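Cysteine protease-like VirA (Shigella flexneri, PDB 3EB8) is a secreted virulence effector needed for bacterial entry into epithelial cells and later spreading, although its assigned role as an alpha-tubulin-specific protease is disputed. Local coordinates at residues 195-198 against 199-203; 216-219 against 220-224. All blocks are in the same frame, centred on the assembly; numbering follows the deposited sequence.

In the fold
Both interactions are local contacts within helices that follow each other in the chain. Interaction 1 lies in helix 194-204, and interaction 2 comes later, at the C-terminal end of helix 210-221 and in the turn beyond it. Their centres are about 10 Å apart. The two helices meet directly. Lys-216 NZ probably donates a hydrogen bond to Asn-202 OD1 (2.8 Å), and Ile-201 packs against Lys-216 and Thr-220. Both sites are far from the middle of the chain, with centres about 28 Å and 23 Å from it. Both lie in the tubulin-binding region, 182-273, where the contacts between them join two successive helices.

Interaction 1 of 2, residues 195-198 against 199-203; sequences NQVN and KIINS
Asn-202 meets the backbone carbonyl of Asn-198 with both its nitrogens. Its backbone N gives the regular helical bond to Asn-198 O, 3.2 Å long. Its side-chain ND2 adds a weak bond to the same oxygen, also at 3.2 Å. One carbonyl oxygen thus takes both N-H groups of Asn-202. The two side-chain amides are almost perpendicular, their planes 88° apart. They bring two donors together, Asn-198 ND2 and Asn-202 ND2 at 3.3 Å, and this pair is not a bond. The other end of the Asn-202 amide is satisfied by Lys-216 of the next helix, whose NZ bonds to OD1.

The backbone N of Lys-199 is shared. It bonds to Gln-196 O at 3.0 Å, from above the carbonyl plane, and weakly to Asn-195 O. Ile-201 N to Val-197 O is much straighter, 2.9 Å with an N-H...O angle of 172°. Beside it, Val-197 CG2 touches Ile-201 CD1 at 3.9 Å, the two side chains pointing the same way.

The Lys-199 chain bends at chi2 and chi4. This curls its NZ back to donate to Ser-203 OG at 3.1 Å. The serine hydroxyl in turn bonds weakly to Lys-199 O. Gln-196 OE1 is held by Ser-193 N. The pairs Val-197/Ile-201, Asn-198/Asn-202 and Lys-199/Ser-203 are i to i+4 contacts of an amphipathic alpha-helix. Val-197 and Ile-201 turn to helix 210-221, Ile-200 packs on helix 167-176, and Asn-195 and Lys-199 are exposed.

Interaction 2 of 2, residues 216-219 against 220-224; sequences KLLF and TSLFQ
Phe-219 CB sits over one face of the Phe-223 ring. It is 4.2 Å from the ring centroid and only 12° off the ring normal, a CH-pi contact. The two rings are oblique, with centroids 5.8 Å apart and planes inclined by 31°. At Phe-223 the chain has left the helix and phi is positive. Its CG lies anti to the carbonyl carbon and beside the backbone N (chi1 -79°), which lays the ring face against Phe-219 CB.

Leu-222 lies across Phe-219, with CD1 3.9 Å from ring atom CD2. The same methyl comes within 4.2 Å of Leu-218 CG, so it touches both residues.

Thr-220 is held at the backbone. Its OG1, anti to its carbonyl carbon, donates to Lys-216 O at 2.7 Å, and its N bonds to the same oxygen at 2.9 Å. They arrive from opposite faces of the carbonyl plane. Leu-222 N still bonds to Leu-218 O at 3.1 Å, but Leu-222 is the first residue to leave helical geometry.

The contact thus closes helix 210-221. Leu-218, Phe-219 and Leu-222 face strand 157-160 at Phe-160, and the first two also meet Ile-163 of strand 163-164. Thr-220 packs on Tyr-194 and Ile-201 of helix 194-204.

Interaction 1 of 2, residues 195-198 against 199-203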
ATOM      1  N   ASN A 195       4.860  30.433  -6.911  1.00 65.67           N
ATOM      2  CA  ASN A 195       5.799  31.088  -6.016  1.00 66.97           C
ATOM      3  C   ASN A 195       6.001  30.340  -4.710  1.00 65.02           C
ATOM      4  O   ASN A 195       7.133  30.109  -4.290  1.00 80.74           O
ATOM      5  CB  ASN A 195       5.341  32.504  -5.710  1.00 69.24           C
ATOM      6  CG  ASN A 195       5.614  33.445  -6.839  1.00 79.99           C
ATOM      7  OD1 ASN A 195       6.211  33.055  -7.842  1.00 75.37           O
ATOM      8  ND2 ASN A 195       5.180  34.699  -6.695  1.00 74.46           N
ATOM      9  N   GLN A 196       4.900  29.965  -4.068  1.00 63.35           N
ATOM     10  CA  GLN A 196       4.964  29.324  -2.763  1.00 61.90           C
ATOM     11  C   GLN A 196       5.655  27.968  -2.803  1.00 61.23           C
ATOM     12  O   GLN A 196       6.602  27.731  -2.051  1.00 72.64           O
ATOM     13  CB  GLN A 196       3.572  29.192  -2.152  1.00 60.83           C
ATOM     14  CG  GLN A 196       3.030  30.480  -1.541  1.00 62.75           C
ATOM     15  CD  GLN A 196       1.521  30.595  -1.692  1.00 79.85           C
ATOM     16  OE1 GLN A 196       0.874  29.712  -2.253  1.00 70.96           O
ATOM     17  NE2 GLN A 196       0.956  31.685  -1.198  1.00 64.26           N
ATOM     18  N   VAL A 197       5.185  27.077  -3.673  1.00 69.79           N
ATOM     19  CA  VAL A 197       5.754  25.737  -3.751  1.00 63.70           C
ATOM     20  C   VAL A 197       7.224  25.814  -4.148  1.00 71.04           C
ATOM     21  O   VAL A 197       8.049  25.059  -3.645  1.00 66.47           O
ATOM     22  CB  VAL A 197       5.001  24.827  -4.746  1.00 59.78           C
ATOM     23  CG1 VAL A 197       3.529  25.150  -4.756  1.00 61.93           C
ATOM     24  CG2 VAL A 197       5.578  24.940  -6.141  1.00 59.02           C
ATOM     25  N   ASN A 198       7.550  26.743  -5.041  1.00 60.50           N
ATOM     26  CA  ASN A 198       8.921  26.903  -5.479  1.00 67.61           C
ATOM     27  C   ASN A 198       9.868  27.187  -4.315  1.00 74.82           C
ATOM     28  O   ASN A 198      11.049  26.831  -4.361  1.00 72.59           O
ATOM     29  CB  ASN A 198       9.027  28.001  -6.522  1.00 64.66           C
ATOM     30  CG  ASN A 198      10.396  28.061  -7.142  1.00 79.96           C
ATOM     31  OD1 ASN A 198      11.127  29.023  -6.941  1.00 76.62           O
ATOM     32  ND2 ASN A 198      10.770  27.011  -7.876  1.00 85.52           N
ATOM     33  N   LYS A 199       9.341  27.821  -3.272  1.00 65.24           N
ATOM     34  CA  LYS A 199      10.103  28.087  -2.057  1.00 65.20           C
ATOM     35  C   LYS A 199      10.493  26.790  -1.339  1.00 72.98           C
ATOM     36  O   LYS A 199      11.675  26.480  -1.178  1.00 78.63           O
ATOM     37  CB  LYS A 199       9.291  28.995  -1.128  1.00 70.28           C
ATOM     38  CG  LYS A 199       9.622  28.870   0.353  1.00 64.42           C
ATOM     39  CD  LYS A 199      10.791  29.752   0.751  1.00 92.10           C
ATOM     40  CE  LYS A 199      11.076  29.600   2.230  1.00 84.46           C
ATOM     41  NZ  LYS A 199      11.093  28.159   2.619  1.00 72.94           N
ATOM     42  N   ILE A 200       9.485  26.039  -0.913  1.00 79.66           N
ATOM     43  CA  ILE A 200       9.677  24.737  -0.277  1.00 58.66           C
ATOM     44  C   ILE A 200      10.583  23.799  -1.079  1.00 69.46           C
ATOM     45  O   ILE A 200      11.561  23.255  -0.558  1.00 67.40           O
ATOM     46  CB  ILE A 200       8.335  24.018  -0.157  1.00 59.14           C
ATOM     47  CG1 ILE A 200       7.305  24.917   0.510  1.00 71.01           C
ATOM     48  CG2 ILE A 200       8.498  22.751   0.619  1.00 76.32           C
ATOM     49  CD1 ILE A 200       5.931  24.282   0.559  1.00 93.97           C
ATOM     50  N   ILE A 201      10.223  23.599  -2.346  1.00 60.74           N
ATOM     51  CA  ILE A 201      10.921  22.671  -3.219  1.00 60.80           C
ATOM     52  C   ILE A 201      12.403  22.983  -3.217  1.00 75.97           C
ATOM     53  O   ILE A 201      13.230  22.094  -3.001  1.00 60.08           O
ATOM     54  CB  ILE A 201      10.327  22.693  -4.652  1.00 61.37           C
ATOM     55  CG1 ILE A 201       9.131  21.742  -4.709  1.00 55.64           C
ATOM     56  CG2 ILE A 201      11.362  22.287  -5.699  1.00 59.10           C
ATOM     57  CD1 ILE A 201       8.132  22.079  -5.782  1.00 92.24           C
ATOM     58  N   ASN A 202      12.729  24.258  -3.421  1.00 70.93           N
ATOM     59  CA  ASN A 202      14.122  24.689  -3.421  1.00 75.01           C
ATOM     60  C   ASN A 202      14.799  24.591  -2.055  1.00 76.35           C
ATOM     61  O   ASN A 202      15.995  24.312  -1.982  1.00 66.06           O
ATOM     62  CB  ASN A 202      14.270  26.081  -4.034  1.00 66.60           C
ATOM     63  CG  ASN A 202      14.471  26.026  -5.537  1.00 80.58           C
ATOM     64  OD1 ASN A 202      15.331  25.290  -6.030  1.00 78.22           O
ATOM     65  ND2 ASN A 202      13.676  26.791  -6.274  1.00 78.95           N
ATOM     66  N   SER A 203      14.032  24.788  -0.983  1.00 68.08           N
ATOM     67  CA  SER A 203      14.553  24.582   0.371  1.00 72.86           C
ATOM     68  C   SER A 203      14.984  23.131   0.585  1.00 74.68           C
ATOM     69  O   SER A 203      15.934  22.864   1.311  1.00 80.40           O
ATOM     70  CB  SER A 203      13.507  24.957   1.434  1.00 75.52           C
ATOM     71  OG  SER A 203      13.453  26.358   1.667  1.00 82.35           O
TER

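Interaction 2 of 2, residues 216-219 against 220-224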
ATOM      1  N   LYS A 216      12.980  18.573  -9.087  1.00 60.26           N
ATOM      2  CA  LYS A 216      12.480  19.856  -8.619  1.00 60.22           C
ATOM      3  C   LYS A 216      11.324  20.275  -9.512  1.00 59.89           C
ATOM      4  O   LYS A 216      10.297  20.774  -9.040  1.00 58.69           O
ATOM      5  CB  LYS A 216      13.579  20.921  -8.661  1.00 62.75           C
ATOM      6  CG  LYS A 216      14.698  20.708  -7.672  1.00 64.10           C
ATOM      7  CD  LYS A 216      15.445  22.009  -7.410  1.00 69.56           C
ATOM      8  CE  LYS A 216      15.600  22.828  -8.680  1.00 76.86           C
ATOM      9  NZ  LYS A 216      16.210  24.169  -8.431  1.00 81.64           N
ATOM     10  N   LEU A 217      11.517  20.052 -10.811  1.00 61.24           N
ATOM     11  CA  LEU A 217      10.573  20.453 -11.840  1.00 61.58           C
ATOM     12  C   LEU A 217       9.312  19.631 -11.698  1.00 59.15           C
ATOM     13  O   LEU A 217       8.201  20.158 -11.708  1.00 58.44           O
ATOM     14  CB  LEU A 217      11.175  20.179 -13.209  1.00 63.80           C
ATOM     15  CG  LEU A 217      10.968  21.262 -14.247  1.00 82.71           C
ATOM     16  CD1 LEU A 217      11.874  22.453 -13.904  1.00 80.93           C
ATOM     17  CD2 LEU A 217      11.284  20.687 -15.613  1.00 84.71           C
ATOM     18  N   LEU A 218       9.511  18.327 -11.567  1.00 58.14           N
ATOM     19  CA  LEU A 218       8.431  17.376 -11.425  1.00 56.09           C
ATOM     20  C   LEU A 218       7.543  17.753 -10.243  1.00 61.29           C
ATOM     21  O   LEU A 218       6.324  17.902 -10.385  1.00 55.68           O
ATOM     22  CB  LEU A 218       9.015  15.979 -11.229  1.00 55.65           C
ATOM     23  CG  LEU A 218       8.043  14.815 -11.063  1.00 57.51           C
ATOM     24  CD1 LEU A 218       7.041  14.849 -12.201  1.00 57.24           C
ATOM     25  CD2 LEU A 218       8.810  13.493 -11.046  1.00 58.61           C
ATOM     26  N   PHE A 219       8.152  17.917  -9.074  1.00 54.01           N
ATOM     27  CA  PHE A 219       7.373  18.209  -7.881  1.00 52.60           C
ATOM     28  C   PHE A 219       6.809  19.618  -7.886  1.00 53.21           C
ATOM     29  O   PHE A 219       5.859  19.896  -7.183  1.00 52.23           O
ATOM     30  CB  PHE A 219       8.165  17.940  -6.595  1.00 52.39           C
ATOM     31  CG  PHE A 219       8.571  16.511  -6.446  1.00 55.24           C
ATOM     32  CD1 PHE A 219       9.886  16.169  -6.202  1.00 52.92           C
ATOM     33  CD2 PHE A 219       7.637  15.496  -6.615  1.00 51.00           C
ATOM     34  CE1 PHE A 219      10.263  14.832  -6.091  1.00 58.32           C
ATOM     35  CE2 PHE A 219       8.009  14.160  -6.500  1.00 50.31           C
ATOM     36  CZ  PHE A 219       9.327  13.831  -6.235  1.00 51.41           C
ATOM     37  N   THR A 220       7.395  20.505  -8.675  1.00 55.10           N
ATOM     38  CA  THR A 220       6.847  21.853  -8.782  1.00 56.06           C
ATOM     39  C   THR A 220       5.496  21.824  -9.480  1.00 55.48           C
ATOM     40  O   THR A 220       4.564  22.515  -9.081  1.00 55.23           O
ATOM     41  CB  THR A 220       7.800  22.812  -9.533  1.00 58.65           C
ATOM     42  OG1 THR A 220       8.947  23.078  -8.716  1.00 59.40           O
ATOM     43  CG2 THR A 220       7.099  24.126  -9.837  1.00 59.90           C
ATOM     44  N   SER A 221       5.411  21.012 -10.528  1.00 56.33           N
ATOM     45  CA  SER A 221       4.186  20.842 -11.294  1.00 55.16           C
ATOM     46  C   SER A 221       3.133  20.131 -10.453  1.00 52.97           C
ATOM     47  O   SER A 221       2.063  20.673 -10.208  1.00 52.67           O
ATOM     48  CB  SER A 221       4.468  20.082 -12.592  1.00 62.43           C
ATOM     49  OG  SER A 221       3.277  19.538 -13.132  1.00 67.45           O
ATOM     50  N   LEU A 222       3.429  18.919 -10.001  1.00 51.68           N
ATOM     51  CA  LEU A 222       2.601  18.320  -8.960  1.00 49.93           C
ATOM     52  C   LEU A 222       2.725  19.366  -7.874  1.00 60.50           C
ATOM     53  O   LEU A 222       3.542  20.268  -7.993  1.00 89.62           O
ATOM     54  CB  LEU A 222       3.191  17.008  -8.478  1.00 49.04           C
ATOM     55  CG  LEU A 222       3.635  15.944  -9.476  1.00 52.57           C
ATOM     56  CD1 LEU A 222       4.477  14.866  -8.772  1.00 48.92           C
ATOM     57  CD2 LEU A 222       2.430  15.337 -10.155  1.00 48.84           C
ATOM     58  N   PHE A 223       1.939  19.276  -6.826  1.00 49.12           N
ATOM     59  CA  PHE A 223       2.038  20.249  -5.724  1.00 56.17           C
ATOM     60  C   PHE A 223       1.184  21.477  -6.018  1.00 50.48           C
ATOM     61  O   PHE A 223       0.646  22.100  -5.108  1.00 57.17           O
ATOM     62  CB  PHE A 223       3.484  20.692  -5.443  1.00 50.56           C
ATOM     63  CG  PHE A 223       4.299  19.703  -4.629  1.00 54.96           C
ATOM     64  CD1 PHE A 223       4.106  18.332  -4.754  1.00 48.78           C
ATOM     65  CD2 PHE A 223       5.295  20.152  -3.768  1.00 52.93           C
ATOM     66  CE1 PHE A 223       4.874  17.440  -4.022  1.00 48.51           C
ATOM     67  CE2 PHE A 223       6.068  19.252  -3.020  1.00 50.40           C
ATOM     68  CZ  PHE A 223       5.851  17.898  -3.154  1.00 49.82           C
ATOM     69  N   GLN A 224       1.094  21.827  -7.297  1.00 51.40           N
ATOM     70  CA  GLN A 224       0.116  22.793  -7.755  1.00 52.40           C
ATOM     71  C   GLN A 224      -1.091  22.075  -8.355  1.00 51.61           C
ATOM     72  O   GLN A 224      -2.059  22.707  -8.750  1.00 52.40           O
ATOM     73  CB  GLN A 224       0.720  23.727  -8.807  1.00 54.42           C
ATOM     74  CG  GLN A 224       1.873  24.566  -8.289  1.00 58.26           C
ATOM     75  CD  GLN A 224       2.429  25.461  -9.364  1.00 63.98           C
ATOM     76  OE1 GLN A 224       3.448  25.144  -9.995  1.00 58.64           O
ATOM     77  NE2 GLN A 224       1.741  26.573  -9.615  1.00 59.48           N
TER